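Long-range contacts in uncharacterized protein (Desulfotomaculum acetoxidans, PDB 3U4Y), which is of unknown function but folds as a seven-bladed beta-propeller related to the lactonase family: residues N194-I200 and V217-P223; P271-Q277 and I289-I293; D186-F191 and N247-L251. One frame throughout, in Å; residues are numbered along the deposited sequence.

In the fold
All three contacts lie in consecutive blades of the propeller. Contact 1 ties the turn between strands 189-194 and 199-204 to the chain leaving strand 212-218 for the next blade, 226-262. Contact 3 packs the same strand 189-194 against strand 242-249 of that next blade; the two centres are about 18 Å apart, and they touch where I200 CG2 packs on F191 CB at 3.8 Å. Contact 2 belongs to the following blade, 278-309, and lies about 9 Å from the chain's centre, against about 17 Å for the others; its centre is about 16 Å from that of contact 1. The function is unassigned; a Tris molecule, probably from the crystallisation liquor, lies beside contact 1.

Contact 1 (N194-I200 and V217-P223); sequences NLIGNSI and VGTNNLP
N198 holds the loop that follows strand 212-218 with two different oxygens, one from its backbone and one from its side chain, and does so from a left-handed backbone conformation. That conformation belongs to a G1 beta bulge in which N198 and S199 both face N194, at the turn joining strands 189-194 and 199-204. The backbone O of N198 takes the N-H of T219 at 2.9 Å. With CG anti to the carbonyl carbon (chi1 -82°), the amide swings over the loop, and OD1 receives the N-H of L222 at 2.8 Å; the bond is fairly straight, but the donor stands above the carbonyl plane. The amides of N198 and N221 meet almost perpendicularly, their planes 85° apart.

Behind this polar grip, the P223 ring lies across the N198 side chain and brings CG to the backbone O of N194, while L195 CD1 packs against L222 CG at 3.5 Å. N194 stiffens the turn from within: its ND2 gives a hydrogen bond to S199 OG at 2.8 Å, and its OD1 is taken by S173. Beyond the bulge the chains pair as an antiparallel hairpin, with I200 and V217 as a hydrogen-bonded pair (I200 N to V217 O 2.7 Å, V217 N to I200 O 3.1 Å).

G218 O makes a weak hydrogen bond to the bound Tris. Of the two bonds to N198, only the one from L222 N needs the asparagine side chain; the T219 bond uses a backbone oxygen, and D244 and E240 of the next blade hold N220 and N221 as well.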
# COMPACT_ATOMS: atom_id res chain seq x y z
N ASN A 194 -8.93 -5.78 9.40
CA ASN A 194 -9.72 -5.21 10.48
C ASN A 194 -8.84 -5.20 11.70
O ASN A 194 -8.46 -6.25 12.23
CB ASN A 194 -10.94 -6.06 10.70
CG ASN A 194 -11.86 -6.09 9.50
OD1 ASN A 194 -12.32 -5.05 9.02
ND2 ASN A 194 -12.16 -7.28 9.02
N LEU A 195 -8.49 -4.00 12.13
CA LEU A 195 -7.38 -3.82 13.05
C LEU A 195 -7.70 -4.23 14.49
O LEU A 195 -6.88 -4.85 15.16
CB LEU A 195 -6.85 -2.39 12.95
CG LEU A 195 -5.53 -2.01 13.64
CD1 LEU A 195 -4.48 -3.09 13.54
CD2 LEU A 195 -5.01 -0.74 13.02
N ILE A 196 -8.89 -3.90 14.98
CA ILE A 196 -9.23 -4.41 16.30
C ILE A 196 -10.01 -5.72 16.20
O ILE A 196 -9.86 -6.58 17.05
CB ILE A 196 -9.94 -3.40 17.21
CG1 ILE A 196 -11.18 -2.84 16.54
CG2 ILE A 196 -9.01 -2.27 17.60
CD1 ILE A 196 -12.03 -2.01 17.48
N GLY A 197 -10.81 -5.87 15.14
CA GLY A 197 -11.51 -7.12 14.87
C GLY A 197 -10.53 -8.28 14.77
O GLY A 197 -10.90 -9.43 14.99
N ASN A 198 -9.27 -7.97 14.44
CA ASN A 198 -8.25 -9.01 14.28
C ASN A 198 -8.69 -10.07 13.29
O ASN A 198 -8.74 -11.25 13.61
CB ASN A 198 -7.97 -9.67 15.61
CG ASN A 198 -7.02 -8.89 16.43
OD1 ASN A 198 -6.36 -7.98 15.95
ND2 ASN A 198 -6.92 -9.27 17.69
N SER A 199 -9.01 -9.62 12.09
CA SER A 199 -9.61 -10.46 11.08
C SER A 199 -9.37 -9.82 9.71
O SER A 199 -9.31 -8.60 9.57
CB SER A 199 -11.10 -10.54 11.31
OG SER A 199 -11.75 -9.36 10.87
N ILE A 200 -9.26 -10.66 8.70
CA ILE A 200 -9.29 -10.18 7.34
C ILE A 200 -10.71 -10.35 6.83
O ILE A 200 -11.33 -11.38 7.04
CB ILE A 200 -8.28 -10.94 6.44
CG1 ILE A 200 -6.87 -10.40 6.64
CG2 ILE A 200 -8.61 -10.74 4.97
CD1 ILE A 200 -6.30 -10.64 7.98
N VAL A 217 -11.76 -14.20 8.21
CA VAL A 217 -10.99 -15.12 9.02
C VAL A 217 -10.11 -14.28 9.95
O VAL A 217 -9.72 -13.17 9.61
CB VAL A 217 -10.15 -16.03 8.13
CG1 VAL A 217 -9.19 -15.21 7.33
CG2 VAL A 217 -9.39 -17.05 8.99
N GLY A 218 -9.81 -14.81 11.12
CA GLY A 218 -9.11 -14.07 12.15
C GLY A 218 -7.61 -14.19 12.07
O GLY A 218 -7.09 -15.07 11.39
N THR A 219 -6.92 -13.30 12.76
CA THR A 219 -5.47 -13.23 12.71
C THR A 219 -4.90 -12.93 14.09
O THR A 219 -5.65 -12.67 15.04
CB THR A 219 -5.02 -12.07 11.84
OG1 THR A 219 -5.18 -10.86 12.58
CG2 THR A 219 -5.87 -11.99 10.61
N ASN A 220 -3.58 -12.96 14.20
CA ASN A 220 -2.93 -12.55 15.42
C ASN A 220 -3.18 -11.08 15.70
O ASN A 220 -3.74 -10.36 14.87
CB ASN A 220 -1.43 -12.79 15.34
CG ASN A 220 -1.08 -14.25 15.35
OD1 ASN A 220 -0.65 -14.80 14.34
ND2 ASN A 220 -1.24 -14.89 16.50
N ASN A 221 -2.73 -10.62 16.84
CA ASN A 221 -3.02 -9.25 17.23
C ASN A 221 -2.58 -8.19 16.23
O ASN A 221 -1.39 -8.04 15.93
CB ASN A 221 -2.44 -8.94 18.60
CG ASN A 221 -3.06 -7.72 19.22
OD1 ASN A 221 -4.20 -7.35 18.90
ND2 ASN A 221 -2.32 -7.08 20.12
N LEU A 222 -3.57 -7.47 15.71
CA LEU A 222 -3.36 -6.16 15.11
C LEU A 222 -2.79 -6.22 13.70
O LEU A 222 -1.63 -5.90 13.48
CB LEU A 222 -2.46 -5.34 16.03
CG LEU A 222 -3.04 -4.02 16.56
CD1 LEU A 222 -4.46 -4.20 17.07
CD2 LEU A 222 -2.16 -3.46 17.63
N PRO A 223 -3.62 -6.64 12.73
CA PRO A 223 -3.21 -6.81 11.33
C PRO A 223 -3.05 -5.50 10.56
O PRO A 223 -3.98 -4.70 10.49
CB PRO A 223 -4.35 -7.64 10.74
CG PRO A 223 -5.55 -7.30 11.59
CD PRO A 223 -5.00 -7.13 12.97

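Contact 2 (P271-Q277 and I289-I293); sequences PLFGANQ and ISANI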
# COMPACT_ATOMS: atom_id res chain seq x y z
N PRO A 271 -0.11 5.44 12.68
CA PRO A 271 0.38 6.75 12.24
C PRO A 271 0.91 6.83 10.80
O PRO A 271 1.51 7.83 10.44
CB PRO A 271 1.52 7.03 13.22
CG PRO A 271 1.95 5.72 13.70
CD PRO A 271 0.73 4.89 13.75
N LEU A 272 0.68 5.80 9.99
CA LEU A 272 1.06 5.81 8.58
C LEU A 272 -0.14 5.57 7.65
O LEU A 272 0.01 5.13 6.52
CB LEU A 272 2.17 4.80 8.33
CG LEU A 272 3.42 5.02 9.15
CD1 LEU A 272 4.41 3.93 8.91
CD2 LEU A 272 4.03 6.33 8.76
N PHE A 273 -1.34 5.82 8.17
CA PHE A 273 -2.60 5.87 7.42
C PHE A 273 -2.83 4.98 6.18
O PHE A 273 -3.28 5.48 5.13
CB PHE A 273 -2.93 7.32 7.11
CG PHE A 273 -2.77 8.20 8.29
CD1 PHE A 273 -3.85 8.50 9.10
CD2 PHE A 273 -1.52 8.68 8.64
CE1 PHE A 273 -3.69 9.28 10.22
CE2 PHE A 273 -1.35 9.46 9.75
CZ PHE A 273 -2.43 9.77 10.54
N GLY A 274 -2.54 3.69 6.32
CA GLY A 274 -2.89 2.70 5.31
C GLY A 274 -1.72 2.30 4.45
O GLY A 274 -1.86 1.54 3.47
N ALA A 275 -0.55 2.81 4.82
CA ALA A 275 0.62 2.67 3.98
C ALA A 275 1.25 1.31 4.15
O ALA A 275 1.56 0.89 5.27
CB ALA A 275 1.62 3.76 4.30
N ASN A 276 1.47 0.63 3.03
CA ASN A 276 2.01 -0.72 3.10
C ASN A 276 3.40 -0.77 3.69
O ASN A 276 4.32 -0.12 3.21
CB ASN A 276 1.93 -1.38 1.74
CG ASN A 276 0.50 -1.65 1.36
OD1 ASN A 276 -0.22 -2.33 2.09
ND2 ASN A 276 0.06 -1.08 0.25
N GLN A 277 3.52 -1.50 4.79
CA GLN A 277 4.79 -1.65 5.47
C GLN A 277 5.41 -3.00 5.20
O GLN A 277 6.17 -3.49 6.02
CB GLN A 277 4.64 -1.49 6.98
CG GLN A 277 4.04 -0.18 7.47
CD GLN A 277 4.06 -0.09 9.01
OE1 GLN A 277 5.05 0.34 9.61
NE2 GLN A 277 2.97 -0.52 9.64
N ILE A 289 10.17 -6.07 5.37
CA ILE A 289 9.33 -5.39 6.37
C ILE A 289 9.92 -4.05 6.80
O ILE A 289 11.11 -3.98 7.14
CB ILE A 289 9.11 -6.23 7.66
CG1 ILE A 289 8.62 -7.65 7.35
CG2 ILE A 289 8.13 -5.56 8.55
CD1 ILE A 289 8.31 -8.47 8.58
N SER A 290 9.09 -3.01 6.78
CA SER A 290 9.48 -1.67 7.22
C SER A 290 8.94 -1.34 8.62
O SER A 290 7.83 -0.82 8.77
CB SER A 290 9.02 -0.61 6.21
OG SER A 290 8.87 0.66 6.83
N ALA A 291 9.76 -1.63 9.63
CA ALA A 291 9.42 -1.46 11.04
C ALA A 291 9.38 0.00 11.49
O ALA A 291 10.37 0.56 11.94
CB ALA A 291 10.39 -2.25 11.91
N ASN A 292 8.20 0.60 11.34
CA ASN A 292 7.80 1.84 12.00
C ASN A 292 8.64 2.32 13.19
O ASN A 292 9.14 3.44 13.19
CB ASN A 292 6.36 1.67 12.49
CG ASN A 292 5.52 2.87 12.21
OD1 ASN A 292 5.96 3.80 11.55
ND2 ASN A 292 4.29 2.86 12.71
N ILE A 293 8.76 1.48 14.21
CA ILE A 293 9.25 1.90 15.53
C ILE A 293 10.63 1.34 15.88
O ILE A 293 11.35 1.92 16.68
CB ILE A 293 8.24 1.53 16.65
CG1 ILE A 293 6.99 2.41 16.55
CG2 ILE A 293 8.85 1.68 18.02
CD1 ILE A 293 6.32 2.67 17.88
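L272 and Q277 both set CG anti to their own carbonyl carbon (chi1 -58° in each), and both then run on extended, which carries their ends from the 271-277 loop toward S290 and N292. The loop is a blade-to-blade connection of the beta-propeller: it brings the chain from strand 254-262 to strand 278-280, the first of the next blade, and strand 286-291 is the second. On the way it reverses in a type I' turn from L272 to A275, closed by A275 N to L272 O at 2.9 Å; the backbone angles of G274 by themselves call for glycine.

One backbone hydrogen bond joins the two segments, S290 N to Q277 O at 3.1 Å. It is almost straight at hydrogen, although the donor sits well above the carbonyl plane, and it starts the pairing that the two strands continue. Past S290 the chain bends through an inverse gamma turn centred on A291, with N292 N hydrogen-bonded to S290 O, and this turns the N292 side chain back at the loop. The Q277 side chain passes N292 at a slant, the two amide planes 77° apart. S290 spends its hydroxyl on the backbone O of G317. Meeting the N292 side chain from the opposite direction, L272 lays CD1 against the same face as Q277, nearest OD1; the P271 ring finishes the contact with CG 3.8 Å from N292 ND2.

Contact 3 (D186-F191 and N247-L251); sequences DGNFAF and NFNQL
Aromatic packing carries most of this contact: F248 puts its ring between F189 and F191 and meets each at nearly a right angle. Its CG is anti to the backbone N (chi1 -170°), which sends the ring across the gap between two blades. Against F189 it presents an edge, with CZ 3.7 Å above the plane of the F189 ring and displaced toward the rim; the centroids are 5.0 Å apart. Against F191 the roles are reversed, for F248 now offers a face, and F191 CZ stands 3.8 Å above its centre. Both are T-shaped (edge-to-face) stacks, with planes at 83° and 84°, so the middle ring uses its edge and one face at once. The carbonyl O of Q250 borders the edge of the F189 ring, 3.7 Å from F189 CZ. With an alanine at F248, the space between the two blades is likely to lose its filling, and F189 and F191 would be left without the ring each stacks on.

The polar part of the contact is slighter. The Q250 side chain, bent at chi2, gives a weak hydrogen bond from NE2 to D186 OD1 at 3.3 Å, and the same NE2 also bonds D231 O.

No helices are involved: F191 also leans on I200 and I202 of strand 199-204 and F189 on E204, while F248 rests on L255 of strand 254-262, so the cluster is wedged between the sheets of adjacent blades.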
# COMPACT_ATOMS: atom_id res chain seq x y z
N ASP A 186 -6.13 -10.24 -9.83
CA ASP A 186 -7.15 -10.30 -10.88
C ASP A 186 -8.35 -9.40 -10.62
O ASP A 186 -9.24 -9.31 -11.47
CB ASP A 186 -7.62 -11.74 -11.13
CG ASP A 186 -7.89 -12.52 -9.84
OD1 ASP A 186 -6.95 -13.15 -9.30
OD2 ASP A 186 -9.05 -12.51 -9.37
N GLY A 187 -8.38 -8.76 -9.46
CA GLY A 187 -9.40 -7.79 -9.11
C GLY A 187 -10.77 -8.34 -8.74
O GLY A 187 -11.77 -7.61 -8.74
N ASN A 188 -10.82 -9.63 -8.43
CA ASN A 188 -12.08 -10.30 -8.20
C ASN A 188 -12.42 -10.45 -6.73
O ASN A 188 -13.57 -10.71 -6.36
CB ASN A 188 -12.06 -11.66 -8.87
CG ASN A 188 -11.99 -11.57 -10.37
OD1 ASN A 188 -12.65 -10.73 -10.98
ND2 ASN A 188 -11.17 -12.42 -10.97
N PHE A 189 -11.41 -10.29 -5.89
CA PHE A 189 -11.62 -10.20 -4.46
C PHE A 189 -10.79 -9.07 -3.89
O PHE A 189 -9.75 -8.71 -4.45
CB PHE A 189 -11.22 -11.50 -3.78
CG PHE A 189 -11.91 -12.69 -4.33
CD1 PHE A 189 -13.19 -13.00 -3.92
CD2 PHE A 189 -11.29 -13.49 -5.26
CE1 PHE A 189 -13.84 -14.10 -4.43
CE2 PHE A 189 -11.94 -14.60 -5.78
CZ PHE A 189 -13.22 -14.91 -5.36
N ALA A 190 -11.25 -8.52 -2.78
CA ALA A 190 -10.46 -7.57 -2.02
C ALA A 190 -10.36 -8.08 -0.61
O ALA A 190 -11.26 -8.75 -0.14
CB ALA A 190 -11.11 -6.21 -2.05
N PHE A 191 -9.27 -7.77 0.07
CA PHE A 191 -9.13 -8.12 1.48
C PHE A 191 -9.01 -6.90 2.40
O PHE A 191 -8.10 -6.09 2.23
CB PHE A 191 -7.91 -8.97 1.69
CG PHE A 191 -7.85 -10.20 0.83
CD1 PHE A 191 -8.71 -11.27 1.06
CD2 PHE A 191 -6.89 -10.31 -0.16
CE1 PHE A 191 -8.64 -12.42 0.30
CE2 PHE A 191 -6.81 -11.46 -0.94
CZ PHE A 191 -7.69 -12.52 -0.71
N ASN A 247 -3.55 -19.48 2.74
CA ASN A 247 -3.77 -19.88 1.37
C ASN A 247 -5.12 -19.35 0.97
O ASN A 247 -6.02 -19.28 1.79
CB ASN A 247 -3.81 -21.39 1.26
CG ASN A 247 -2.44 -22.01 1.24
OD1 ASN A 247 -2.15 -22.93 2.01
ND2 ASN A 247 -1.58 -21.53 0.33
N PHE A 248 -5.28 -18.97 -0.29
CA PHE A 248 -6.57 -18.52 -0.76
C PHE A 248 -7.11 -19.46 -1.79
O PHE A 248 -6.38 -20.01 -2.59
CB PHE A 248 -6.48 -17.12 -1.34
CG PHE A 248 -7.82 -16.50 -1.63
CD1 PHE A 248 -8.80 -16.43 -0.65
CD2 PHE A 248 -8.08 -15.93 -2.88
CE1 PHE A 248 -10.01 -15.83 -0.91
CE2 PHE A 248 -9.29 -15.33 -3.15
CZ PHE A 248 -10.26 -15.28 -2.16
N ASN A 249 -8.40 -19.66 -1.74
CA ASN A 249 -9.06 -20.51 -2.69
C ASN A 249 -9.98 -19.68 -3.57
O ASN A 249 -11.02 -19.18 -3.11
CB ASN A 249 -9.85 -21.58 -1.99
CG ASN A 249 -10.54 -22.48 -2.94
OD1 ASN A 249 -11.54 -22.10 -3.56
ND2 ASN A 249 -9.98 -23.66 -3.11
N GLN A 250 -9.60 -19.55 -4.83
CA GLN A 250 -10.20 -18.56 -5.68
C GLN A 250 -11.57 -18.92 -6.23
O GLN A 250 -12.21 -18.09 -6.87
CB GLN A 250 -9.25 -18.16 -6.80
CG GLN A 250 -8.49 -16.89 -6.50
CD GLN A 250 -7.06 -16.95 -6.93
OE1 GLN A 250 -6.38 -17.95 -6.69
NE2 GLN A 250 -6.58 -15.89 -7.59
N LEU A 251 -12.04 -20.13 -5.97
CA LEU A 251 -13.38 -20.51 -6.42
C LEU A 251 -14.40 -20.29 -5.33
O LEU A 251 -15.45 -19.68 -5.57
CB LEU A 251 -13.43 -21.96 -6.83
CG LEU A 251 -12.53 -22.37 -7.96
CD1 LEU A 251 -12.49 -23.89 -8.01
CD2 LEU A 251 -13.08 -21.74 -9.22